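Local structure of small ribosomal subunit biogenesis GTPase RsgA (Thermotoga maritima, 1U0L) at residues A[126-129]-A[130-134]; A[91-94]-A[95-99]; A[272-276]-A[277-281]. The protein acts as a circularly permuted GTPase that probably assists late maturation of the 30S ribosomal subunit, hydrolysing GTP slowly and helping to release RbfA. All coordinates share one frame; numbering follows the deposited sequence.

Contact 1: A[126-129]-A[130-134]. With GDP (guanosine-5'-diphosphate), chain E.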
loop_
_atom_site.group_PDB
_atom_site.type_symbol
_atom_site.label_atom_id
_atom_site.label_comp_id
_atom_site.label_asym_id
_atom_site.label_seq_id
_atom_site.Cartn_x
_atom_site.Cartn_y
_atom_site.Cartn_z
ATOM N N ASP A 126 -10.791 18.062 10.507
ATOM C CA ASP A 126 -11.533 19.313 10.604
ATOM C C ASP A 126 -13.009 19.110 10.885
ATOM O O ASP A 126 -13.702 20.034 11.305
ATOM C CB ASP A 126 -11.385 20.120 9.317
ATOM C CG ASP A 126 -11.912 19.376 8.110
ATOM O OD1 ASP A 126 -11.210 18.459 7.636
ATOM O OD2 ASP A 126 -13.028 19.690 7.647
ATOM N N LEU A 127 -13.484 17.894 10.662
ATOM C CA LEU A 127 -14.894 17.571 10.848
ATOM C C LEU A 127 -15.240 17.003 12.218
ATOM O O LEU A 127 -16.403 16.998 12.616
ATOM C CB LEU A 127 -15.305 16.551 9.790
ATOM C CG LEU A 127 -16.402 16.821 8.768
ATOM C CD1 LEU A 127 -16.079 18.060 7.944
ATOM C CD2 LEU A 127 -16.522 15.588 7.874
ATOM N N TYR A 128 -14.231 16.534 12.940
ATOM C CA TYR A 128 -14.445 15.887 14.222
ATOM C C TYR A 128 -14.760 16.711 15.451
ATOM O O TYR A 128 -14.067 17.672 15.754
ATOM C CB TYR A 128 -13.245 15.003 14.527
ATOM C CG TYR A 128 -12.951 14.001 13.440
ATOM C CD1 TYR A 128 -13.925 13.659 12.496
ATOM C CD2 TYR A 128 -11.710 13.370 13.369
ATOM C CE1 TYR A 128 -13.669 12.714 11.505
ATOM C CE2 TYR A 128 -11.445 12.422 12.389
ATOM C CZ TYR A 128 -12.431 12.099 11.457
ATOM O OH TYR A 128 -12.181 11.155 10.484
ATOM N N ASP A 129 -15.808 16.302 16.162
ATOM C CA ASP A 129 -16.211 16.952 17.404
ATOM C C ASP A 129 -15.557 16.156 18.531
ATOM O O ASP A 129 -14.712 15.292 18.273
ATOM C CB ASP A 129 -17.736 16.956 17.556
ATOM C CG ASP A 129 -18.352 15.551 17.527
ATOM O OD1 ASP A 129 -19.527 15.439 17.106
ATOM O OD2 ASP A 129 -17.683 14.572 17.931
ATOM N N GLU A 130 -15.945 16.424 19.773
ATOM C CA GLU A 130 -15.337 15.729 20.900
ATOM C C GLU A 130 -15.496 14.212 20.943
ATOM O O GLU A 130 -14.563 13.505 21.320
ATOM C CB GLU A 130 -15.817 16.337 22.214
ATOM C CG GLU A 130 -15.085 17.620 22.559
ATOM C CD GLU A 130 -13.562 17.475 22.459
ATOM O OE1 GLU A 130 -12.997 16.521 23.046
ATOM O OE2 GLU A 130 -12.928 18.327 21.794
ATOM N N ASP A 131 -16.663 13.707 20.563
ATOM C CA ASP A 131 -16.877 12.270 20.578
ATOM C C ASP A 131 -16.015 11.631 19.503
ATOM O O ASP A 131 -15.411 10.572 19.716
ATOM C CB ASP A 131 -18.352 11.937 20.330
ATOM C CG ASP A 131 -19.257 12.449 21.435
ATOM O OD1 ASP A 131 -18.991 12.126 22.609
ATOM O OD2 ASP A 131 -20.231 13.174 21.131
ATOM N N ASP A 132 -15.949 12.285 18.347
ATOM C CA ASP A 132 -15.156 11.769 17.241
ATOM C C ASP A 132 -13.698 11.701 17.651
ATOM O O ASP A 132 -13.018 10.693 17.432
ATOM C CB ASP A 132 -15.298 12.670 16.022
ATOM C CG ASP A 132 -16.737 12.869 15.617
ATOM O OD1 ASP A 132 -17.515 11.889 15.670
ATOM O OD2 ASP A 132 -17.080 14.008 15.233
ATOM N N LEU A 133 -13.219 12.787 18.246
ATOM C CA LEU A 133 -11.846 12.845 18.695
ATOM C C LEU A 133 -11.527 11.725 19.655
ATOM O O LEU A 133 -10.407 11.226 19.690
ATOM C CB LEU A 133 -11.569 14.191 19.340
ATOM C CG LEU A 133 -11.495 15.294 18.291
ATOM C CD1 LEU A 133 -11.032 16.536 18.968
ATOM C CD2 LEU A 133 -10.533 14.925 17.155
ATOM N N ARG A 134 -12.516 11.321 20.433
ATOM C CA ARG A 134 -12.317 10.244 21.377
ATOM C C ARG A 134 -12.038 8.969 20.576
ATOM O O ARG A 134 -11.133 8.192 20.909
ATOM C CB ARG A 134 -13.561 10.082 22.243
ATOM C CG ARG A 134 -13.311 9.302 23.513
ATOM C CD ARG A 134 -14.601 9.087 24.259
ATOM N NE ARG A 134 -15.315 10.347 24.378
ATOM C CZ ARG A 134 -16.630 10.436 24.510
ATOM N NH1 ARG A 134 -17.358 9.324 24.540
ATOM N NH2 ARG A 134 -17.211 11.635 24.590
HETATM P PB GDP E . -11.618 9.154 -2.033
HETATM O O1B GDP E . -10.983 8.539 -0.824
HETATM O O2B GDP E . -12.652 8.256 -2.696
HETATM O O3B GDP E . -10.592 9.648 -3.077
HETATM O O3A GDP E . -12.444 10.499 -1.493
HETATM P PA GDP E . -12.399 11.979 -2.017
HETATM O O1A GDP E . -13.052 12.105 -3.356
HETATM O O2A GDP E . -10.975 12.516 -1.951
HETATM O "O5'" GDP E . -13.247 12.791 -0.899
HETATM C "C5'" GDP E . -14.638 12.499 -0.731
HETATM C "C4'" GDP E . -15.377 13.721 -0.279
HETATM O "O4'" GDP E . -14.856 14.068 1.025
HETATM C "C3'" GDP E . -15.285 14.973 -1.211
HETATM O "O3'" GDP E . -16.690 15.471 -1.396
HETATM C "C2'" GDP E . -14.438 15.980 -0.422
HETATM O "O2'" GDP E . -14.967 17.285 -0.624
HETATM C "C1'" GDP E . -14.475 15.413 1.048
HETATM N N9 GDP E . -13.117 15.455 1.875
HETATM C C8 GDP E . -11.958 14.815 1.558
HETATM N N7 GDP E . -11.013 15.052 2.489
HETATM C C5 GDP E . -11.618 15.874 3.429
HETATM C C6 GDP E . -11.102 16.440 4.633
HETATM O O6 GDP E . -9.965 16.284 5.085
HETATM N N1 GDP E . -12.032 17.238 5.332
HETATM C C2 GDP E . -13.325 17.447 4.878
HETATM N N2 GDP E . -14.129 18.231 5.617
HETATM N N3 GDP E . -13.808 16.902 3.732
HETATM C C4 GDP E . -12.908 16.139 3.066
#
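The ring of Tyr128 meets Leu133 at its edge, where methyl CD2 lies near the ring plane and also touches Tyr128 CB at 3.8 Å. Asp132 comes in obliquely, its CB 3.7 Å from Tyr128 CG, and its carboxylate is turned 62° from the ring. The carboxylate planes of Asp129 and Asp132 are nearly parallel (9° apart), one above the other. Each serves the other residue's backbone, which defines a capping box at the start of helix 130-143. Asp129 N reaches Asp132 OD2 at 2.8 Å, on the anti side and tilted somewhat from the carboxylate plane, while Asp132 N gives its hydrogen to Asp129 OD2 at 2.9 Å. With CG lodged between backbone N and carbonyl carbon (chi1 58°), the short Asp129 side chain folds over the helix end, where amides lack acceptors from a preceding turn. The first helical bond, Leu133 N to Asp129 O, measures 2.9 Å. Asp132 is also held by salt bridges from Lys95 and Lys135, whose charges would probably balance the two neighbouring acids. Upstream, Asp126 ends the NKxD motif of GTPases: its OD1 accepts from GDP N1 at 2.7 Å and its OD2 from GDP N2, also at 2.7 Å, a paired reading of guanine that suits a carboxylate. Ser153 OG is also hydrogen-bonded to Asp126 OD1, and the Tyr128 hydroxyl to Val94 N.

Contact 2: A[91-94]-A[95-99]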
loop_
_atom_site.group_PDB
_atom_site.type_symbol
_atom_site.label_atom_id
_atom_site.label_comp_id
_atom_site.label_asym_id
_atom_site.label_seq_id
_atom_site.Cartn_x
_atom_site.Cartn_y
_atom_site.Cartn_z
ATOM N N VAL A 91 -5.423 5.690 4.348
ATOM C CA VAL A 91 -6.250 6.784 4.808
ATOM C C VAL A 91 -7.475 6.214 5.500
ATOM O O VAL A 91 -8.222 5.408 4.944
ATOM C CB VAL A 91 -6.628 7.727 3.658
ATOM C CG1 VAL A 91 -7.649 8.729 4.114
ATOM C CG2 VAL A 91 -5.399 8.468 3.211
ATOM N N VAL A 92 -7.646 6.638 6.741
ATOM C CA VAL A 92 -8.719 6.169 7.585
ATOM C C VAL A 92 -9.639 7.296 8.020
ATOM O O VAL A 92 -9.229 8.446 8.146
ATOM C CB VAL A 92 -8.112 5.449 8.804
ATOM C CG1 VAL A 92 -8.966 5.653 10.038
ATOM C CG2 VAL A 92 -7.953 3.972 8.480
ATOM N N THR A 93 -10.885 6.932 8.294
ATOM C CA THR A 93 -11.919 7.882 8.664
ATOM C C THR A 93 -12.731 7.386 9.860
ATOM O O THR A 93 -13.232 6.261 9.834
ATOM C CB THR A 93 -12.829 8.064 7.433
ATOM O OG1 THR A 93 -12.536 9.313 6.800
ATOM C CG2 THR A 93 -14.269 7.957 7.793
ATOM N N VAL A 94 -12.868 8.192 10.910
ATOM C CA VAL A 94 -13.671 7.722 12.051
ATOM C C VAL A 94 -15.137 8.062 11.847
ATOM O O VAL A 94 -16.026 7.254 12.143
ATOM C CB VAL A 94 -13.241 8.324 13.438
ATOM C CG1 VAL A 94 -11.739 8.307 13.570
ATOM C CG2 VAL A 94 -13.807 9.719 13.626
ATOM N N LYS A 95 -15.369 9.262 11.327
ATOM C CA LYS A 95 -16.707 9.779 11.080
ATOM C C LYS A 95 -16.991 9.538 9.609
ATOM O O LYS A 95 -16.460 8.607 9.032
ATOM C CB LYS A 95 -16.721 11.279 11.399
ATOM C CG LYS A 95 -18.053 11.928 11.733
ATOM C CD LYS A 95 -17.800 13.428 11.924
ATOM C CE LYS A 95 -19.054 14.248 12.149
ATOM N NZ LYS A 95 -19.710 13.977 13.460
ATOM N N MET A 96 -17.808 10.391 9.005
ATOM C CA MET A 96 -18.175 10.248 7.604
ATOM C C MET A 96 -17.933 8.851 7.035
ATOM O O MET A 96 -18.677 7.936 7.370
ATOM C CB MET A 96 -17.498 11.324 6.766
ATOM C CG MET A 96 -18.211 12.659 6.840
ATOM S SD MET A 96 -20.001 12.487 6.654
ATOM C CE MET A 96 -20.519 12.800 8.375
ATOM N N PRO A 97 -16.906 8.645 6.187
ATOM C CA PRO A 97 -16.948 7.175 5.783
ATOM C C PRO A 97 -16.979 6.062 6.840
ATOM O O PRO A 97 -17.338 4.935 6.516
ATOM C CB PRO A 97 -15.726 7.084 4.885
ATOM C CG PRO A 97 -15.758 8.429 4.195
ATOM C CD PRO A 97 -16.102 9.414 5.323
ATOM N N GLU A 98 -16.627 6.355 8.088
ATOM C CA GLU A 98 -16.648 5.340 9.155
ATOM C C GLU A 98 -15.853 4.086 8.820
ATOM O O GLU A 98 -16.357 3.189 8.147
ATOM C CB GLU A 98 -18.071 4.924 9.473
ATOM C CG GLU A 98 -18.669 5.617 10.666
ATOM C CD GLU A 98 -19.394 4.642 11.572
ATOM O OE1 GLU A 98 -20.240 5.083 12.376
ATOM O OE2 GLU A 98 -19.110 3.427 11.488
ATOM N N THR A 99 -14.617 4.013 9.308
ATOM C CA THR A 99 -13.756 2.874 9.022
ATOM C C THR A 99 -13.659 1.954 10.212
ATOM O O THR A 99 -13.244 2.371 11.278
ATOM C CB THR A 99 -12.338 3.329 8.664
ATOM O OG1 THR A 99 -12.394 4.364 7.672
ATOM C CG2 THR A 99 -11.539 2.158 8.134
HETATM O O HOH W 1 -10.503 3.338 5.096
#
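Thr99 turns its side chain back toward Thr93, and both its hydroxyl and its own amide converge on one acceptor, Thr93 O. Thr99 N comes nearly along the C=O axis, 2.7 Å from Thr93 O, and Thr99 OG1 arrives in the carbonyl plane, on a lone pair, 3.0 Å from the same oxygen. This is possible because OG1 stands anti to the carbonyl carbon and beside the backbone N (chi1 -49°), a placement that sends CG2 the other way, where it meets Val92 CG2 obliquely at 4.0 Å. Beta-branched threonine thus joins a polar and an apolar contact. Thr93 and Pro97 cross at about a right angle, CB to CB 4.0 Å, Pro97 being the third residue of a type II' turn from Lys95 to Glu98, where its rigid ring suits the negative phi (-53°). The loop leads from strand 87-92 to helix 101-113, the opening of a beta-alpha-beta unit whose next strand, 117-122, lies parallel beside the first in the GTPase sheet. Thr93 also packs on Val180, inferred to belong to the GTP site, and Pro97 on Lys124. A valine in place of Thr99 would probably leave Thr93 O with the amide bond alone, and a water's weak bond to the hydroxyl would also go. Two donors on the carbonyl of buried Thr93 are consistent with hydrogen bonding fixing how Thr99 folds back, with methyl packing alongside.

Contact 3: A[272-276]-A[277-281]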
loop_
_atom_site.group_PDB
_atom_site.type_symbol
_atom_site.label_atom_id
_atom_site.label_comp_id
_atom_site.label_asym_id
_atom_site.label_seq_id
_atom_site.Cartn_x
_atom_site.Cartn_y
_atom_site.Cartn_z
ATOM N N LYS A 272 -2.762 -15.291 23.034
ATOM C CA LYS A 272 -4.008 -15.252 23.787
ATOM C C LYS A 272 -3.762 -14.717 25.193
ATOM O O LYS A 272 -4.584 -13.985 25.729
ATOM C CB LYS A 272 -4.666 -16.630 23.843
ATOM C CG LYS A 272 -5.435 -16.939 22.575
ATOM C CD LYS A 272 -6.721 -17.699 22.851
ATOM C CE LYS A 272 -6.460 -19.178 22.950
ATOM N NZ LYS A 272 -7.705 -19.912 23.282
ATOM N N GLU A 273 -2.620 -15.062 25.779
ATOM C CA GLU A 273 -2.280 -14.582 27.113
ATOM C C GLU A 273 -2.167 -13.061 27.085
ATOM O O GLU A 273 -2.761 -12.372 27.916
ATOM C CB GLU A 273 -0.954 -15.184 27.584
ATOM C CG GLU A 273 -0.459 -14.614 28.905
ATOM C CD GLU A 273 0.907 -15.143 29.305
ATOM O OE1 GLU A 273 1.034 -16.369 29.503
ATOM O OE2 GLU A 273 1.857 -14.337 29.421
ATOM N N ALA A 274 -1.409 -12.553 26.116
ATOM C CA ALA A 274 -1.181 -11.120 25.936
ATOM C C ALA A 274 -2.473 -10.306 25.829
ATOM O O ALA A 274 -2.550 -9.174 26.316
ATOM C CB ALA A 274 -0.325 -10.892 24.691
ATOM N N VAL A 275 -3.481 -10.876 25.178
ATOM C CA VAL A 275 -4.760 -10.198 25.017
ATOM C C VAL A 275 -5.478 -10.034 26.356
ATOM O O VAL A 275 -6.060 -8.981 26.631
ATOM C CB VAL A 275 -5.658 -10.969 24.052
ATOM C CG1 VAL A 275 -7.049 -10.341 24.008
ATOM C CG2 VAL A 275 -5.030 -10.977 22.680
ATOM N N GLU A 276 -5.440 -11.082 27.180
ATOM C CA GLU A 276 -6.062 -11.054 28.501
ATOM C C GLU A 276 -5.365 -10.016 29.367
ATOM O O GLU A 276 -5.925 -9.554 30.351
ATOM C CB GLU A 276 -5.957 -12.418 29.168
ATOM C CG GLU A 276 -6.752 -13.497 28.480
ATOM C CD GLU A 276 -6.555 -14.848 29.125
ATOM O OE1 GLU A 276 -7.208 -15.816 28.685
ATOM O OE2 GLU A 276 -5.742 -14.941 30.069
ATOM N N ASN A 277 -4.138 -9.662 28.994
ATOM C CA ASN A 277 -3.357 -8.666 29.722
ATOM C C ASN A 277 -3.720 -7.277 29.233
ATOM O O ASN A 277 -4.132 -6.418 30.008
ATOM C CB ASN A 277 -1.860 -8.866 29.484
ATOM C CG ASN A 277 -1.350 -10.177 30.026
ATOM O OD1 ASN A 277 -0.178 -10.519 29.849
ATOM N ND2 ASN A 277 -2.225 -10.924 30.697
ATOM N N GLY A 278 -3.557 -7.063 27.936
ATOM C CA GLY A 278 -3.842 -5.766 27.368
ATOM C C GLY A 278 -2.631 -5.324 26.580
ATOM O O GLY A 278 -2.550 -4.174 26.149
ATOM N N GLU A 279 -1.681 -6.246 26.409
ATOM C CA GLU A 279 -0.454 -5.997 25.646
ATOM C C GLU A 279 -0.803 -6.032 24.162
ATOM O O GLU A 279 -0.065 -5.519 23.321
ATOM C CB GLU A 279 0.587 -7.080 25.937
ATOM C CG GLU A 279 1.282 -6.967 27.279
ATOM C CD GLU A 279 1.918 -8.279 27.709
ATOM O OE1 GLU A 279 2.533 -8.960 26.857
ATOM O OE2 GLU A 279 1.806 -8.627 28.904
ATOM N N ILE A 280 -1.930 -6.670 23.862
ATOM C CA ILE A 280 -2.444 -6.791 22.506
ATOM C C ILE A 280 -3.883 -6.276 22.508
ATOM O O ILE A 280 -4.717 -6.763 23.277
ATOM C CB ILE A 280 -2.456 -8.262 22.040
ATOM C CG1 ILE A 280 -1.027 -8.783 21.881
ATOM C CG2 ILE A 280 -3.211 -8.385 20.723
ATOM C CD1 ILE A 280 -0.942 -10.204 21.321
ATOM N N ALA A 281 -4.182 -5.298 21.660
ATOM C CA ALA A 281 -5.545 -4.765 21.603
ATOM C C ALA A 281 -6.539 -5.882 21.274
ATOM O O ALA A 281 -6.286 -6.710 20.405
ATOM C CB ALA A 281 -5.640 -3.653 20.557
#
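Ala274 O collects the amides where helix 270-277 ends: Gly278 N lies 2.8 Å from it on a nearly straight bond (177°), and Glu279 N follows at 3.1 Å, with a more bent one. Gly278 leaves the helix with positive phi (128°), where a side chain would collide with the carbonyl oxygen before it, which explains the glycine. Asn277 N makes only weak bonds, to Glu273 O and Ala274 O. Beyond the glycine the chain doubles back, and the side chain of Ile280 points at the helix it has just left. Its two branches divide the work: CD1 rests on Ala274 CB at 3.5 Å, while CG2 meets Val275 CG2 at 3.7 Å, the two side chains crossing at a slant. Small Ala274 leaves room for the long arm of isoleucine, which packs further on Phe251 and Lys254; Val275 also touches Tyr285 of helix 282-296. With one carbonyl taking the amides of both Gly278 and Glu279, the arrangement is that of a glycine-ended helix C-terminus; the helix begins just after the zinc ligand Cys269, and a short loop joins it to helix 282-296, with Ala281 at the N-cap of the latter.

Contacts 1 and 2 belong to the same GTPase domain and touch, their centres about 11 Å apart. Lys95 ties them: its NZ reaches the cap of helix 130-143, while its CB packs on the Tyr128 ring, and Leu127 lies against Met96. Contact 2 is partly buried beside a central strand and relies on a shared carbonyl and small methyl groups; contact 1 is on the surface, where carboxylates cap a helix and bind guanine. Contact 3 stands apart near the zinc site, its nearest atoms about 13 Å from either of the others. Also partly buried, it ends a helix where contact 1 begins one, using glycine and aliphatic packing instead of acidic side chains.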